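Local coordinates for protein geranyltranstransferase (Agrobacterium tumefaciens, PDB 2H8O) that probably catalyses the condensation of geranyl diphosphate with isopentenyl diphosphate to give farnesyl diphosphate, at residues 72-75 against 76-79; 139-142 against 143-146; 311-314 against 315-318. All coordinates share one frame; numbering follows the deposited sequence.

Followed from the N terminus, the three contacts come in series; each closes only a turn or two of its own continuous segment, and none nests in or crosses another. Contact 1 lies along helix 71-82. Contact 2, at 139-146, carries the chain from a short strand into helix 142-145. The two have centres about 11 Å apart and touch: His79 of helix 71-82 meets Pro140 and Lys145, while Asn72 and Ala76 meet Phe146, tying that helix to the short strand-to-helix segment. Contact 3, at 311-318, ends helix 295-312 on the opposite side of the chain's centre, its nearest atoms about 31 Å from those of contact 1.

Contact 1: residues 72-75 against 76-79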
loop_
_atom_site.group_PDB
_atom_site.type_symbol
_atom_site.label_atom_id
_atom_site.label_comp_id
_atom_site.label_asym_id
_atom_site.label_seq_id
_atom_site.Cartn_x
_atom_site.Cartn_y
_atom_site.Cartn_z
ATOM N N ASN A 72 15.110 13.765 -0.606
ATOM C CA ASN A 72 14.648 13.952 -1.984
ATOM C C ASN A 72 13.324 13.222 -2.227
ATOM O O ASN A 72 12.375 13.777 -2.779
ATOM C CB ASN A 72 15.699 13.505 -3.004
ATOM C CG ASN A 72 15.315 13.860 -4.418
ATOM O OD1 ASN A 72 15.318 15.038 -4.799
ATOM N ND2 ASN A 72 14.940 12.850 -5.204
ATOM N N LEU A 73 13.255 11.971 -1.794
ATOM C CA LEU A 73 12.005 11.209 -1.918
ATOM C C LEU A 73 10.865 11.884 -1.149
ATOM O O LEU A 73 9.737 11.985 -1.629
ATOM C CB LEU A 73 12.207 9.783 -1.423
ATOM C CG LEU A 73 10.961 8.892 -1.511
ATOM C CD1 LEU A 73 10.424 8.846 -2.939
ATOM C CD2 LEU A 73 11.291 7.490 -0.972
ATOM N N LEU A 74 11.155 12.352 0.057
ATOM C CA LEU A 74 10.160 13.058 0.856
ATOM C C LEU A 74 9.680 14.332 0.154
ATOM O O LEU A 74 8.507 14.614 0.121
ATOM C CB LEU A 74 10.733 13.331 2.254
ATOM C CG LEU A 74 9.812 13.796 3.365
ATOM C CD1 LEU A 74 8.679 12.821 3.552
ATOM C CD2 LEU A 74 10.605 13.996 4.671
ATOM N N GLU A 75 10.588 15.095 -0.448
ATOM C CA GLU A 75 10.187 16.276 -1.236
ATOM C C GLU A 75 9.247 15.899 -2.396
ATOM O O GLU A 75 8.302 16.624 -2.692
ATOM C CB GLU A 75 11.434 16.996 -1.762
ATOM C CG GLU A 75 12.199 17.748 -0.690
ATOM C CD GLU A 75 13.481 18.378 -1.202
ATOM O OE1 GLU A 75 13.749 18.324 -2.428
ATOM O OE2 GLU A 75 14.248 18.939 -0.367
ATOM N N ALA A 76 9.527 14.774 -3.048
ATOM C CA ALA A 76 8.704 14.294 -4.159
ATOM C C ALA A 76 7.303 13.931 -3.684
ATOM O O ALA A 76 6.306 14.240 -4.359
ATOM C CB ALA A 76 9.383 13.099 -4.860
ATOM N N MET A 77 7.230 13.271 -2.520
ATOM C CA MET A 77 5.949 12.949 -1.888
ATOM C C MET A 77 5.171 14.235 -1.591
ATOM O O MET A 77 3.990 14.319 -1.888
ATOM C CB MET A 77 6.130 12.127 -0.600
ATOM C CG MET A 77 6.791 10.745 -0.795
ATOM S SD MET A 77 7.346 9.910 0.766
ATOM C CE MET A 77 5.730 9.539 1.511
ATOM N N ARG A 78 5.821 15.219 -0.971
ATOM C CA ARG A 78 5.173 16.493 -0.694
ATOM C C ARG A 78 4.671 17.169 -1.968
ATOM O O ARG A 78 3.568 17.745 -1.986
ATOM C CB ARG A 78 6.118 17.428 0.035
ATOM C CG ARG A 78 6.493 17.023 1.447
ATOM C CD ARG A 78 7.566 17.955 1.981
ATOM N NE ARG A 78 8.051 17.518 3.286
ATOM C CZ ARG A 78 9.304 17.626 3.712
ATOM N NH1 ARG A 78 9.619 17.196 4.927
ATOM N NH2 ARG A 78 10.252 18.183 2.947
ATOM N N HIS A 79 5.469 17.097 -3.033
ATOM C CA HIS A 79 5.080 17.682 -4.312
ATOM C C HIS A 79 3.819 16.993 -4.834
ATOM O O HIS A 79 2.894 17.643 -5.323
ATOM C CB HIS A 79 6.209 17.595 -5.343
ATOM C CG HIS A 79 5.949 18.421 -6.569
ATOM N ND1 HIS A 79 6.048 19.795 -6.570
ATOM C CD2 HIS A 79 5.541 18.071 -7.814
ATOM C CE1 HIS A 79 5.742 20.254 -7.772
ATOM N NE2 HIS A 79 5.441 19.227 -8.548
#
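Arg78 lies back over Leu74 one turn earlier in helix 71-82, a regular alpha-helix of the mainly helical polyprenyl synthetase fold, and gives a compact example of i to i+4 packing. CB of Arg78 sits 3.6 Å from Glu75 O, and its CG comes closer still to the preceding carbonyl, at 3.4 Å from Leu74 O. The chain then runs extended through CD to NE, outward and back toward the preceding turn, until CZ arrives beside the branch of Leu74. There Leu74 CG covers one face of the guanidinium, displaced toward its rim, and Leu74 CD2 approaches NH1 of Arg78 to 3.4 Å. The leucine is placed for this by its first torsion (chi1 -168°), which sets CG opposite the backbone N. NH1 is also hydrogen-bonded to the backbone oxygen of Leu58, which anchors the tip of the arginine to the loop before the helix. NH2 has a looser neighbour, Glu75 CG; the Glu75 carboxylate stays short of a salt bridge, its OE2 being 5.2 Å from NH2 of Arg78, although the opposite charges may still attract weakly.

On another side of the helix Met77 bends at chi3, and its SD packs 4.2 Å from Leu74 CD1, with Leu73 CG a little farther off. Leu73 and Met77 also meet Ile191 of the second subunit, so this flank forms part of the dimer interface. Ala76 touches Thr150 of helix 148-167. Beneath all these groups run the helical hydrogen bonds, of which Arg78 N to Leu74 O is nearly straight at the hydrogen (170°), while His79 N reaches Glu75 O at 2.9 Å.

Contact 2: residues 139-142 against 143-146; sequences QPTV and HRKF
The single turn of helix 142-145, which follows the aspartate-rich motif of polyprenyl synthetases in sequence, is preceded by Thr141 at the N-cap position, set against His143, Arg144 and Lys145. Thr141 O accepts a straight bond from Lys145 N (3.0 Å, 169°) and a weak one from Arg144 N. The threonine hydroxyl does not cap the helix. Thr141 OG1 lies over one face of the His143 ring, 3.1 Å from CE1 of that ring, and is hydrogen-bonded to the backbone oxygen of Asp133. His143 reaches this place because chi1 of 60° puts its ring between the backbone N and the carbonyl carbon, beside Thr141 and pointing the same way. Arg144 CG crosses on to the same hydroxyl, 3.3 Å from Thr141 OG1. At the other end of the turn Phe146 N binds Val142 O at 2.9 Å; that oxygen also lies in the plane of the Phe146 ring, at its edge, 3.4 Å from CD2, while Val142 CG1 rests against the same carbon. Strand 139-140 pairs antiparallel with strand 135-136 just before this turn, and Val142 touches both His79 of helix 71-82 and Ala151 of helix 148-167.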
loop_
_atom_site.group_PDB
_atom_site.type_symbol
_atom_site.label_atom_id
_atom_site.label_comp_id
_atom_site.label_asym_id
_atom_site.label_seq_id
_atom_site.Cartn_x
_atom_site.Cartn_y
_atom_site.Cartn_z
ATOM N N GLN A 139 1.443 23.001 -12.399
ATOM C CA GLN A 139 2.784 22.706 -11.889
ATOM C C GLN A 139 3.376 21.477 -12.587
ATOM O O GLN A 139 2.638 20.623 -13.071
ATOM C CB GLN A 139 2.719 22.424 -10.386
ATOM C CG GLN A 139 2.349 23.633 -9.506
ATOM C CD GLN A 139 3.530 24.215 -8.725
ATOM O OE1 GLN A 139 4.624 23.632 -8.664
ATOM N NE2 GLN A 139 3.310 25.391 -8.130
ATOM N N PRO A 140 4.707 21.351 -12.588
ATOM C CA PRO A 140 5.303 20.150 -13.156
ATOM C C PRO A 140 4.831 18.925 -12.381
ATOM O O PRO A 140 4.621 18.983 -11.176
ATOM C CB PRO A 140 6.809 20.359 -12.963
ATOM C CG PRO A 140 6.913 21.396 -11.897
ATOM C CD PRO A 140 5.724 22.255 -12.029
ATOM N N THR A 141 4.631 17.838 -13.095
ATOM C CA THR A 141 4.338 16.579 -12.447
ATOM C C THR A 141 5.584 16.060 -11.722
ATOM O O THR A 141 6.693 16.515 -11.931
ATOM C CB THR A 141 3.820 15.563 -13.460
ATOM O OG1 THR A 141 4.671 15.562 -14.597
ATOM C CG2 THR A 141 2.400 15.914 -13.907
ATOM N N VAL A 142 5.392 15.086 -10.839
ATOM C CA VAL A 142 6.497 14.636 -10.002
ATOM C C VAL A 142 7.654 14.095 -10.837
ATOM O O VAL A 142 8.807 14.385 -10.526
ATOM C CB VAL A 142 6.034 13.612 -8.923
ATOM C CG1 VAL A 142 7.231 13.009 -8.188
ATOM C CG2 VAL A 142 5.090 14.288 -7.952
ATOM N N HIS A 143 7.371 13.340 -11.900
ATOM C CA HIS A 143 8.465 12.752 -12.706
ATOM C C HIS A 143 9.229 13.812 -13.500
ATOM O O HIS A 143 10.397 13.615 -13.826
ATOM C CB HIS A 143 7.993 11.617 -13.642
ATOM C CG HIS A 143 6.974 12.040 -14.644
ATOM N ND1 HIS A 143 5.637 12.124 -14.328
ATOM C CD2 HIS A 143 7.083 12.423 -15.944
ATOM C CE1 HIS A 143 4.964 12.533 -15.388
ATOM N NE2 HIS A 143 5.812 12.723 -16.381
ATOM N N ARG A 144 8.569 14.928 -13.784
ATOM C CA ARG A 144 9.208 16.062 -14.473
ATOM C C ARG A 144 10.074 16.886 -13.526
ATOM O O ARG A 144 11.202 17.239 -13.873
ATOM C CB ARG A 144 8.147 16.937 -15.139
ATOM C CG ARG A 144 7.402 16.216 -16.238
ATOM C CD ARG A 144 8.167 16.224 -17.523
ATOM N NE ARG A 144 8.231 17.585 -18.046
ATOM C CZ ARG A 144 8.879 17.950 -19.148
ATOM N NH1 ARG A 144 9.540 17.052 -19.876
ATOM N NH2 ARG A 144 8.867 19.221 -19.521
ATOM N N LYS A 145 9.569 17.190 -12.336
ATOM C CA LYS A 145 10.335 17.954 -11.345
ATOM C C LYS A 145 11.504 17.150 -10.737
ATOM O O LYS A 145 12.572 17.704 -10.434
ATOM C CB LYS A 145 9.396 18.466 -10.247
ATOM C CG LYS A 145 10.076 19.304 -9.176
ATOM C CD LYS A 145 9.059 20.029 -8.312
ATOM C CE LYS A 145 9.757 20.952 -7.293
ATOM N NZ LYS A 145 10.274 22.217 -7.891
ATOM N N PHE A 146 11.301 15.845 -10.572
ATOM C CA PHE A 146 12.317 14.932 -10.056
ATOM C C PHE A 146 12.749 14.033 -11.213
ATOM O O PHE A 146 13.416 14.496 -12.147
ATOM C CB PHE A 146 11.765 14.170 -8.829
ATOM C CG PHE A 146 11.398 15.093 -7.697
ATOM C CD1 PHE A 146 12.311 15.391 -6.700
ATOM C CD2 PHE A 146 10.168 15.735 -7.685
ATOM C CE1 PHE A 146 11.990 16.289 -5.689
ATOM C CE2 PHE A 146 9.838 16.629 -6.676
ATOM C CZ PHE A 146 10.754 16.900 -5.671
#

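Contact 3: residues 311-314 against 315-318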
loop_
_atom_site.group_PDB
_atom_site.type_symbol
_atom_site.label_atom_id
_atom_site.label_comp_id
_atom_site.label_asym_id
_atom_site.label_seq_id
_atom_site.Cartn_x
_atom_site.Cartn_y
_atom_site.Cartn_z
ATOM N N GLU A 311 -32.231 12.177 -0.443
ATOM C CA GLU A 311 -33.219 11.357 0.226
ATOM C C GLU A 311 -32.554 10.376 1.205
ATOM O O GLU A 311 -33.110 10.083 2.268
ATOM C CB GLU A 311 -34.074 10.619 -0.812
ATOM C CG GLU A 311 -35.370 10.087 -0.289
ATOM C CD GLU A 311 -36.322 9.598 -1.405
ATOM O OE1 GLU A 311 -37.254 8.818 -1.099
ATOM O OE2 GLU A 311 -36.132 9.974 -2.594
ATOM N N LEU A 312 -31.365 9.876 0.856
ATOM C CA LEU A 312 -30.662 8.944 1.727
ATOM C C LEU A 312 -30.335 9.555 3.066
ATOM O O LEU A 312 -30.317 8.864 4.066
ATOM C CB LEU A 312 -29.367 8.426 1.084
ATOM C CG LEU A 312 -29.554 7.378 -0.002
ATOM C CD1 LEU A 312 -28.288 7.230 -0.872
ATOM C CD2 LEU A 312 -29.942 6.037 0.636
ATOM N N LEU A 313 -30.059 10.858 3.085
ATOM C CA LEU A 313 -29.667 11.509 4.328
ATOM C C LEU A 313 -30.796 12.261 5.015
ATOM O O LEU A 313 -30.563 12.922 6.034
ATOM C CB LEU A 313 -28.510 12.474 4.059
ATOM C CG LEU A 313 -27.243 11.815 3.519
ATOM C CD1 LEU A 313 -26.054 12.816 3.575
ATOM C CD2 LEU A 313 -26.888 10.491 4.228
ATOM N N ALA A 314 -32.007 12.142 4.479
ATOM C CA ALA A 314 -33.188 12.779 5.047
ATOM C C ALA A 314 -33.333 12.527 6.539
ATOM O O ALA A 314 -33.681 13.454 7.280
ATOM C CB ALA A 314 -34.445 12.297 4.320
ATOM N N PRO A 315 -33.088 11.284 6.997
ATOM C CA PRO A 315 -33.346 11.029 8.423
ATOM C C PRO A 315 -32.504 11.849 9.407
ATOM O O PRO A 315 -32.881 11.962 10.575
ATOM C CB PRO A 315 -33.028 9.536 8.577
ATOM C CG PRO A 315 -33.193 8.975 7.220
ATOM C CD PRO A 315 -32.672 10.050 6.307
ATOM N N TYR A 316 -31.389 12.415 8.947
ATOM C CA TYR A 316 -30.518 13.220 9.805
ATOM C C TYR A 316 -30.905 14.692 9.866
ATOM O O TYR A 316 -30.280 15.444 10.610
ATOM C CB TYR A 316 -29.055 13.088 9.359
ATOM C CG TYR A 316 -28.602 11.661 9.381
ATOM C CD1 TYR A 316 -28.147 11.064 10.555
ATOM C CD2 TYR A 316 -28.655 10.891 8.226
ATOM C CE1 TYR A 316 -27.754 9.722 10.568
ATOM C CE2 TYR A 316 -28.270 9.568 8.234
ATOM C CZ TYR A 316 -27.831 8.987 9.407
ATOM O OH TYR A 316 -27.458 7.661 9.366
ATOM N N GLY A 317 -31.919 15.101 9.099
ATOM C CA GLY A 317 -32.414 16.477 9.131
ATOM C C GLY A 317 -31.366 17.515 8.771
ATOM O O GLY A 317 -30.547 17.293 7.880
ATOM N N GLU A 318 -31.380 18.639 9.488
ATOM C CA GLU A 318 -30.492 19.766 9.180
ATOM C C GLU A 318 -29.022 19.396 9.232
ATOM O O GLU A 318 -28.178 20.032 8.586
ATOM C CB GLU A 318 -30.717 20.913 10.179
ATOM C CG GLU A 318 -32.136 21.403 10.313
ATOM C CD GLU A 318 -32.628 22.161 9.102
ATOM O OE1 GLU A 318 -31.992 22.058 8.029
ATOM O OE2 GLU A 318 -33.657 22.867 9.243
#
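From Leu313 onward the backbone leaves the alpha-helix and tightens into a 3-10 segment, its bonds spanning three residues instead of four: Tyr316 N binds Leu313 O at 3.1 Å and Gly317 N binds Ala314 O at 3.0 Å. Both donors stand well above the carbonyl planes, about 46° and 51° out of them, in keeping with bonds that span only three residues. Ala314 N has already made the same kind of bond to Glu311 O. Pro315 has no N-H to offer, so an alpha-helical bond back to Glu311 O cannot form there. CD of Pro315 rests 3.5 Å from Leu312 O, an oxygen that is hydrogen-bonded to Arg246. This is the C-terminal end of helix 295-312, where the chain turns toward helix 321-331, with Gly317 at positive phi. Ala314 CB lies 3.5 Å from Pro315 CD, a closeness owed largely to the peptide bond joining them. Tyr316, with CG beside its own backbone N (chi1 -58°), brings the edge of its ring to Leu313 O, 3.5 Å from CD2, and its CE2 to Leu313 CD2. Beyond the ring, Tyr316 OH is hydrogen-bonded to Glu243 OE2, while Leu313 packs on Phe250 of helix 241-267.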